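Local coordinates for protein MxaA (Stigmatella aurantiaca, PDB 4W4T) that serves as the terminal reductase domain of a myxalamid PKS-NRPS assembly line, probably using NADPH to release the bound product as a primary alcohol, at residues 245-251 against 283-288. Residues are numbered along the deposited sequence; the frame is centred on the assembly and turned at random.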
loop_
_atom_site.group_PDB
_atom_site.type_symbol
_atom_site.label_atom_id
_atom_site.label_comp_id
_atom_site.label_asym_id
_atom_site.label_seq_id
_atom_site.Cartn_x
_atom_site.Cartn_y
_atom_site.Cartn_z
ATOM N N GLY A 245 -23.082 3.481 -9.088
ATOM C CA GLY A 245 -22.215 2.353 -9.379
ATOM C C GLY A 245 -20.771 2.795 -9.508
ATOM O O GLY A 245 -20.276 3.602 -8.722
ATOM N N ARG A 246 -20.084 2.263 -10.512
ATOM C CA ARG A 246 -18.706 2.643 -10.778
ATOM C C ARG A 246 -18.720 3.921 -11.616
ATOM O O ARG A 246 -19.042 3.892 -12.812
ATOM C CB ARG A 246 -17.963 1.519 -11.500
ATOM C CG ARG A 246 -16.585 1.903 -11.978
ATOM C CD ARG A 246 -15.910 0.726 -12.686
ATOM N NE ARG A 246 -15.585 -0.367 -11.772
ATOM C CZ ARG A 246 -16.115 -1.584 -11.848
ATOM N NH1 ARG A 246 -16.998 -1.859 -12.801
ATOM N NH2 ARG A 246 -15.762 -2.531 -10.977
ATOM N N VAL A 247 -18.378 5.037 -10.981
ATOM C CA VAL A 247 -18.550 6.347 -11.599
ATOM C C VAL A 247 -17.348 6.696 -12.466
ATOM O O VAL A 247 -16.234 6.828 -11.959
ATOM C CB VAL A 247 -18.760 7.442 -10.527
ATOM C CG1 VAL A 247 -18.837 8.818 -11.178
ATOM C CG2 VAL A 247 -20.011 7.143 -9.713
ATOM N N THR A 248 -17.579 6.842 -13.773
ATOM C CA THR A 248 -16.492 7.039 -14.724
ATOM C C THR A 248 -16.529 8.443 -15.336
ATOM O O THR A 248 -17.345 9.272 -14.939
ATOM C CB THR A 248 -16.528 5.964 -15.843
ATOM O OG1 THR A 248 -17.774 6.036 -16.551
ATOM C CG2 THR A 248 -16.396 4.569 -15.224
ATOM N N GLY A 249 -15.656 8.697 -16.307
ATOM C CA GLY A 249 -15.482 10.031 -16.866
ATOM C C GLY A 249 -16.733 10.683 -17.430
ATOM O O GLY A 249 -17.722 10.010 -17.730
ATOM N N HIS A 250 -16.700 12.006 -17.564
ATOM C CA HIS A 250 -17.772 12.734 -18.228
ATOM C C HIS A 250 -17.874 12.277 -19.690
ATOM O O HIS A 250 -16.866 12.227 -20.369
ATOM C CB HIS A 250 -17.511 14.235 -18.160
ATOM C CG HIS A 250 -18.669 15.066 -18.606
ATOM N ND1 HIS A 250 -18.945 15.306 -19.935
ATOM C CD2 HIS A 250 -19.620 15.727 -17.898
ATOM C CE1 HIS A 250 -20.019 16.072 -20.028
ATOM N NE2 HIS A 250 -20.450 16.338 -18.803
ATOM N N SER A 251 -19.081 11.969 -20.158
ATOM C CA SER A 251 -19.266 11.293 -21.460
ATOM C C SER A 251 -18.940 12.157 -22.676
ATOM O O SER A 251 -18.804 11.636 -23.790
ATOM C CB SER A 251 -20.701 10.777 -21.604
ATOM O OG SER A 251 -21.643 11.839 -21.709
ATOM N N ASP A 283 -19.891 -2.574 -14.978
ATOM C CA ASP A 283 -20.567 -1.291 -14.902
ATOM C C ASP A 283 -19.615 -0.120 -15.135
ATOM O O ASP A 283 -18.564 -0.033 -14.506
ATOM C CB ASP A 283 -21.217 -1.110 -13.537
ATOM C CG ASP A 283 -21.993 0.182 -13.449
ATOM O OD1 ASP A 283 -22.828 0.383 -14.347
ATOM O OD2 ASP A 283 -21.780 0.985 -12.504
ATOM N N LEU A 284 -19.985 0.771 -16.044
ATOM C CA LEU A 284 -19.305 2.053 -16.199
ATOM C C LEU A 284 -20.379 3.111 -16.324
ATOM O O LEU A 284 -21.117 3.142 -17.313
ATOM C CB LEU A 284 -18.390 2.086 -17.421
ATOM C CG LEU A 284 -17.041 1.369 -17.380
ATOM C CD1 LEU A 284 -17.216 -0.104 -17.665
ATOM C CD2 LEU A 284 -16.141 1.994 -18.421
ATOM N N THR A 285 -20.477 3.957 -15.309
ATOM C CA THR A 285 -21.546 4.941 -15.222
ATOM C C THR A 285 -20.966 6.350 -15.266
ATOM O O THR A 285 -20.408 6.819 -14.274
ATOM C CB THR A 285 -22.342 4.759 -13.925
ATOM O OG1 THR A 285 -22.713 3.381 -13.772
ATOM C CG2 THR A 285 -23.592 5.614 -13.941
ATOM N N PRO A 286 -21.073 7.023 -16.422
ATOM C CA PRO A 286 -20.470 8.352 -16.559
ATOM C C PRO A 286 -20.954 9.356 -15.499
ATOM O O PRO A 286 -22.143 9.397 -15.182
ATOM C CB PRO A 286 -20.911 8.787 -17.949
ATOM C CG PRO A 286 -21.017 7.484 -18.722
ATOM C CD PRO A 286 -21.606 6.522 -17.712
ATOM N N VAL A 287 -20.037 10.173 -15.002
ATOM C CA VAL A 287 -20.349 11.101 -13.898
ATOM C C VAL A 287 -21.452 12.112 -14.263
ATOM O O VAL A 287 -22.218 12.536 -13.379
ATOM C CB VAL A 287 -19.089 11.852 -13.434
ATOM C CG1 VAL A 287 -18.595 12.840 -14.496
ATOM C CG2 VAL A 287 -19.358 12.556 -12.086
ATOM N N ASP A 288 -21.580 12.466 -15.550
ATOM C CA ASP A 288 -22.646 13.405 -15.932
ATOM C C ASP A 288 -24.038 12.778 -15.779
ATOM O O ASP A 288 -25.003 13.476 -15.455
ATOM C CB ASP A 288 -22.463 13.975 -17.352
ATOM C CG ASP A 288 -22.067 12.923 -18.401
ATOM O OD1 ASP A 288 -21.235 12.049 -18.097
ATOM O OD2 ASP A 288 -22.580 13.013 -19.545
HETATM O O HOH W 1 -19.087 -3.856 -12.416
#
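D288 turns its carboxylate to S251 and lays it against the imidazole of H250. OD2 of D288 takes the S251 hydroxyl (OG) on its syn lone pair at 2.6 Å, while D288 OD1 is met by S251 N at 3.0 Å from above the carboxylate plane. Serine adds a short hydroxyl arm to its backbone N-H, so both carboxylate oxygens are gripped. The H250 ring stacks on the carboxylate, the planes 25° apart and D288 CG over the ring centre; its ND1 accepts from the backbone of R252 and T253, which fixes the ring's rotation. With an alanine in place of D288, the S251 hydroxyl and amide would probably lose their acceptors, and the H250 ring the carboxylate stacked on it.

At the other end, D283 has its CG anti to the backbone N (chi1 -177°), which brings OD2 within 2.9 Å of R246 N; T285 OG1 also donates to that oxygen. The R246 chain passes the D283 carbonyl oxygen and bends at chi3 (-68°), bringing NH1 to D283 O at 2.9 Å, in the carbonyl plane and on a lone pair, so the guanidinium meets the backbone carbonyl, while the backbone N-H of R246 takes the carboxylate. A water bridges R246 NH1 and D283 N.

Between these ends the backbones pair in parallel, T285 N to R246 O and T248 N to T285 O. On one face V247 CG1 packs on V287 CB at 3.8 Å, near F66 and L67 of the NADPH site; on the other, T248 CG2 lies across L284, while T248 OG1 is hydrogen-bonded to the hydroxyl of Y406. P286 stands at the N-cap, where its N takes no part in the strand pairing and a proline costs no bond. The short strand 285-286 thus pairs in parallel with the end of strand 239-248 and leads straight into helix 287-298, in the Rossmann-fold sheet of this SDR-type reductase.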